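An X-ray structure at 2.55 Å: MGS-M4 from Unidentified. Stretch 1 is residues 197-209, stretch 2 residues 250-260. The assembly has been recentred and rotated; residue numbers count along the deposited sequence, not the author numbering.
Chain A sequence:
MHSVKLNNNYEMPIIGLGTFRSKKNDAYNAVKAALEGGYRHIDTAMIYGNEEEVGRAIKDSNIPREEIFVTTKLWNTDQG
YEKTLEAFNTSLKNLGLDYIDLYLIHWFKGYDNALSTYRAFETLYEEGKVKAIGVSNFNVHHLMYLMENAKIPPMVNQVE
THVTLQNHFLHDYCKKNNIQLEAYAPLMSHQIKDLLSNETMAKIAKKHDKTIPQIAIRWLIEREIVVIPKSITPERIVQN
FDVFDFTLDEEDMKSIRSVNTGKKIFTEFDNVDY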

# COMPACT_ATOMS: atom_id res chain seq x y z
N SER A 197 19.56 6.85 11.11
CA SER A 197 20.71 6.95 10.21
C SER A 197 20.51 8.03 9.15
O SER A 197 21.43 8.35 8.40
N ASN A 198 19.30 8.58 9.10
CA ASN A 198 18.96 9.58 8.09
C ASN A 198 19.77 10.86 8.26
O ASN A 198 19.70 11.52 9.29
N GLU A 199 20.54 11.20 7.23
CA GLU A 199 21.39 12.38 7.25
C GLU A 199 20.61 13.67 7.44
O GLU A 199 21.00 14.55 8.20
N THR A 200 19.50 13.79 6.71
CA THR A 200 18.67 14.98 6.78
C THR A 200 18.06 15.14 8.17
O THR A 200 18.09 16.22 8.74
N MET A 201 17.51 14.05 8.70
CA MET A 201 16.95 14.06 10.05
C MET A 201 18.02 14.37 11.09
O MET A 201 17.76 15.05 12.08
N ALA A 202 19.23 13.85 10.86
CA ALA A 202 20.33 14.03 11.79
C ALA A 202 20.82 15.48 11.79
O ALA A 202 21.21 16.01 12.83
N LYS A 203 20.81 16.10 10.62
CA LYS A 203 21.28 17.47 10.48
C LYS A 203 20.34 18.43 11.20
O LYS A 203 20.76 19.17 12.08
N ILE A 204 19.05 18.40 10.85
CA ILE A 204 18.12 19.40 11.36
C ILE A 204 17.95 19.25 12.87
O ILE A 204 17.47 20.16 13.54
N ALA A 205 18.35 18.10 13.40
CA ALA A 205 18.38 17.87 14.84
C ALA A 205 19.46 18.73 15.50
O ALA A 205 19.37 19.06 16.68
N LYS A 206 20.49 19.07 14.73
CA LYS A 206 21.55 19.97 15.20
C LYS A 206 20.99 21.37 15.43
O LYS A 206 21.45 22.11 16.31
N LYS A 207 19.99 21.73 14.64
CA LYS A 207 19.49 23.09 14.56
C LYS A 207 18.66 23.46 15.79
O LYS A 207 18.66 24.61 16.23
N HIS A 208 17.97 22.47 16.34
CA HIS A 208 17.07 22.70 17.46
C HIS A 208 17.53 21.99 18.73
O HIS A 208 16.81 21.95 19.72
N ASP A 209 18.75 21.45 18.68
CA ASP A 209 19.35 20.75 19.82
C ASP A 209 18.43 19.63 20.32
O ASP A 209 18.25 19.45 21.53
N GLU A 250 9.90 26.72 7.70
CA GLU A 250 9.53 26.29 6.36
C GLU A 250 10.61 25.45 5.68
O GLU A 250 10.31 24.43 5.07
N GLU A 251 11.86 25.89 5.79
CA GLU A 251 12.96 25.19 5.12
C GLU A 251 13.21 23.83 5.76
O GLU A 251 13.68 22.91 5.09
N ASP A 252 12.90 23.71 7.04
CA ASP A 252 12.99 22.42 7.72
C ASP A 252 11.96 21.46 7.15
O ASP A 252 12.28 20.33 6.79
N MET A 253 10.72 21.93 7.07
CA MET A 253 9.61 21.13 6.57
C MET A 253 9.83 20.68 5.14
O MET A 253 9.50 19.55 4.78
N LYS A 254 10.40 21.56 4.32
CA LYS A 254 10.68 21.23 2.93
C LYS A 254 11.89 20.30 2.83
O LYS A 254 12.04 19.57 1.84
N SER A 255 12.74 20.32 3.85
CA SER A 255 13.89 19.43 3.90
C SER A 255 13.46 18.04 4.35
O SER A 255 14.01 17.03 3.90
N ILE A 256 12.48 17.99 5.25
CA ILE A 256 11.92 16.73 5.72
C ILE A 256 11.04 16.11 4.63
O ILE A 256 10.90 14.89 4.55
N ARG A 257 10.47 16.96 3.78
CA ARG A 257 9.60 16.51 2.71
C ARG A 257 10.31 15.56 1.74
O ARG A 257 9.71 14.61 1.24
N SER A 258 11.59 15.83 1.49
CA SER A 258 12.34 15.09 0.48
C SER A 258 12.74 13.69 0.94
O SER A 258 13.06 12.83 0.11
N VAL A 259 12.72 13.44 2.25
CA VAL A 259 13.18 12.16 2.77
C VAL A 259 12.09 11.09 2.67
O VAL A 259 12.25 9.97 3.15
N ASN A 260 10.98 11.44 2.02
CA ASN A 260 9.93 10.48 1.72
C ASN A 260 10.38 9.50 0.64
O ASN A 260 10.89 9.91 -0.40

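The helix of the first stretch and the helix that begins at Glu250 pack nearly antiparallel, their N-to-C directions 163° apart and their axes 9.9 Å apart at closest approach. The CA register, Ile204 with Asp252 and Thr200 with Ile256, places the polar contacts at one end and the apolar ones at the other.

Asp252 is the main acceptor. It is buried, its CA-to-CB bond points toward the first stretch, and its m rotamer (chi1 -77°) presents the carboxylate to two donors. His208, also m, gives the best-defined bond: NE2 donates to Asp252 OD2 at 2.9 Å with an N-H...O angle of 159°, and OD2 lies at the ring edge near its plane, as an in-plane N-H requires. Lys207, extended with all four chi angles t, forms a salt bridge to the same carboxylate; the component hydrogen bonds from its NZ to Asp252 OD1 and OD2, each 3.2 Å, are both weak. A long salt bridge joins Lys207 NZ to Glu251 OE1 at 3.9 Å, and NZ is also hydrogen-bonded to a residue adjoining one of the stretches. Lys203 NZ, 4.3 Å from Asp252 OD1, is beyond salt-bridge range and adds only nearby opposite charge.

Toward the other end, Thr200 (m) points in, with CB 3.6 Å from Val259 CG1 and CG2 3.3 Å from Ser255 OG. The latter is a carbon-oxygen contact, so it supplies Ser255 OG with no hydrogen-bond partner. Met201 starts sideways, but its end comes nearer: with chi1 and chi2 both m and chi3 at 106°, between wells, CE lies 3.5 Å from Ile256 CG1 and 4.0 Å from Val259 CG2. Asn198 (t) also points in, its ND2 4.0 Å from Val259 CB, while OD1 caps the helix by accepting from Met201 N at 2.6 Å and 164°.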

# COMPACT_ATOMS: atom_id res chain seq x y z
CB SER A 197 20.97 5.60 9.52
OG SER A 197 19.90 5.26 8.66
CB ASN A 198 17.46 9.90 8.15
CG ASN A 198 17.02 10.80 7.01
OD1 ASN A 198 17.08 12.02 7.11
ND2 ASN A 198 16.58 10.19 5.91
CB GLU A 199 22.21 12.47 5.97
CG GLU A 199 23.04 13.73 5.88
CD GLU A 199 23.64 13.94 4.52
OE1 GLU A 199 23.04 13.47 3.53
OE2 GLU A 199 24.72 14.55 4.43
CB THR A 200 17.55 14.95 5.72
OG1 THR A 200 18.12 14.80 4.42
CG2 THR A 200 16.73 16.23 5.77
CB MET A 201 16.29 12.71 10.37
CG MET A 201 15.04 12.41 9.57
SD MET A 201 13.73 13.64 9.79
CE MET A 201 13.84 14.50 8.22
CB ALA A 202 21.47 13.09 11.46
CB LYS A 203 21.41 17.87 9.01
CG LYS A 203 21.10 19.34 8.72
CD LYS A 203 20.39 19.53 7.39
CE LYS A 203 20.04 20.99 7.14
NZ LYS A 203 18.94 21.47 8.03
CB ILE A 204 16.75 19.32 10.60
CG1 ILE A 204 15.81 18.26 11.17
CG2 ILE A 204 16.97 19.13 9.11
CD1 ILE A 204 14.87 18.80 12.23
CB ALA A 205 18.60 16.40 15.14
CB LYS A 206 22.71 20.02 14.20
CG LYS A 206 22.84 21.37 13.48
CD LYS A 206 23.87 21.35 12.35
CE LYS A 206 23.46 20.41 11.23
NZ LYS A 206 24.42 20.41 10.10
CB LYS A 207 18.67 23.26 13.29
CG LYS A 207 18.11 24.65 13.05
CD LYS A 207 17.39 24.68 11.71
CE LYS A 207 16.67 25.99 11.48
NZ LYS A 207 15.93 25.97 10.19
CB HIS A 208 15.65 22.25 17.09
CG HIS A 208 15.14 22.86 15.82
ND1 HIS A 208 14.73 24.17 15.73
CD2 HIS A 208 14.99 22.33 14.58
CE1 HIS A 208 14.34 24.43 14.49
NE2 HIS A 208 14.49 23.33 13.77
CB ASP A 209 19.67 21.73 20.94
CG ASP A 209 20.55 21.13 22.02
OD1 ASP A 209 21.29 20.16 21.71
OD2 ASP A 209 20.52 21.62 23.17
CB GLU A 250 9.20 27.51 5.49
CG GLU A 250 9.07 27.20 4.01
CD GLU A 250 8.63 28.41 3.20
OE1 GLU A 250 8.70 29.54 3.73
OE2 GLU A 250 8.23 28.23 2.03
CB GLU A 251 14.23 26.04 5.13
CG GLU A 251 15.18 25.76 6.28
CD GLU A 251 16.55 26.40 6.08
OE1 GLU A 251 17.53 25.88 6.65
OE2 GLU A 251 16.63 27.41 5.35
CB ASP A 252 12.78 22.57 9.23
CG ASP A 252 14.00 23.13 9.94
OD1 ASP A 252 15.13 22.93 9.43
OD2 ASP A 252 13.84 23.76 11.01
CB MET A 253 8.30 21.93 6.67
CG MET A 253 7.88 22.25 8.09
SD MET A 253 7.53 20.77 9.05
CE MET A 253 6.10 20.15 8.18
CB LYS A 254 10.92 22.50 2.11
CG LYS A 254 10.13 22.56 0.82
CD LYS A 254 8.65 22.30 1.08
CE LYS A 254 7.84 22.39 -0.20
NZ LYS A 254 6.61 21.55 -0.14
CB SER A 255 14.96 19.99 4.85
OG SER A 255 16.18 19.29 4.71
CB ILE A 256 11.09 16.93 7.01
CG1 ILE A 256 11.97 17.51 8.13
CG2 ILE A 256 10.47 15.62 7.48
CD1 ILE A 256 11.27 17.62 9.46
CB ARG A 257 9.03 17.71 1.95
CG ARG A 257 8.12 17.34 0.79
CD ARG A 257 6.92 16.54 1.26
NE ARG A 257 6.10 16.08 0.15
CZ ARG A 257 6.26 14.92 -0.48
NH1 ARG A 257 7.23 14.09 -0.10
NH2 ARG A 257 5.47 14.58 -1.48
CB SER A 258 13.60 15.87 0.09
OG SER A 258 13.26 17.07 -0.58
CB VAL A 259 13.65 12.28 4.24
CG1 VAL A 259 14.51 13.52 4.41
CG2 VAL A 259 12.48 12.33 5.19
CB ASN A 260 8.65 11.19 1.28
CG ASN A 260 7.49 10.23 1.08
OD1 ASN A 260 7.15 9.46 1.97
ND2 ASN A 260 6.88 10.28 -0.10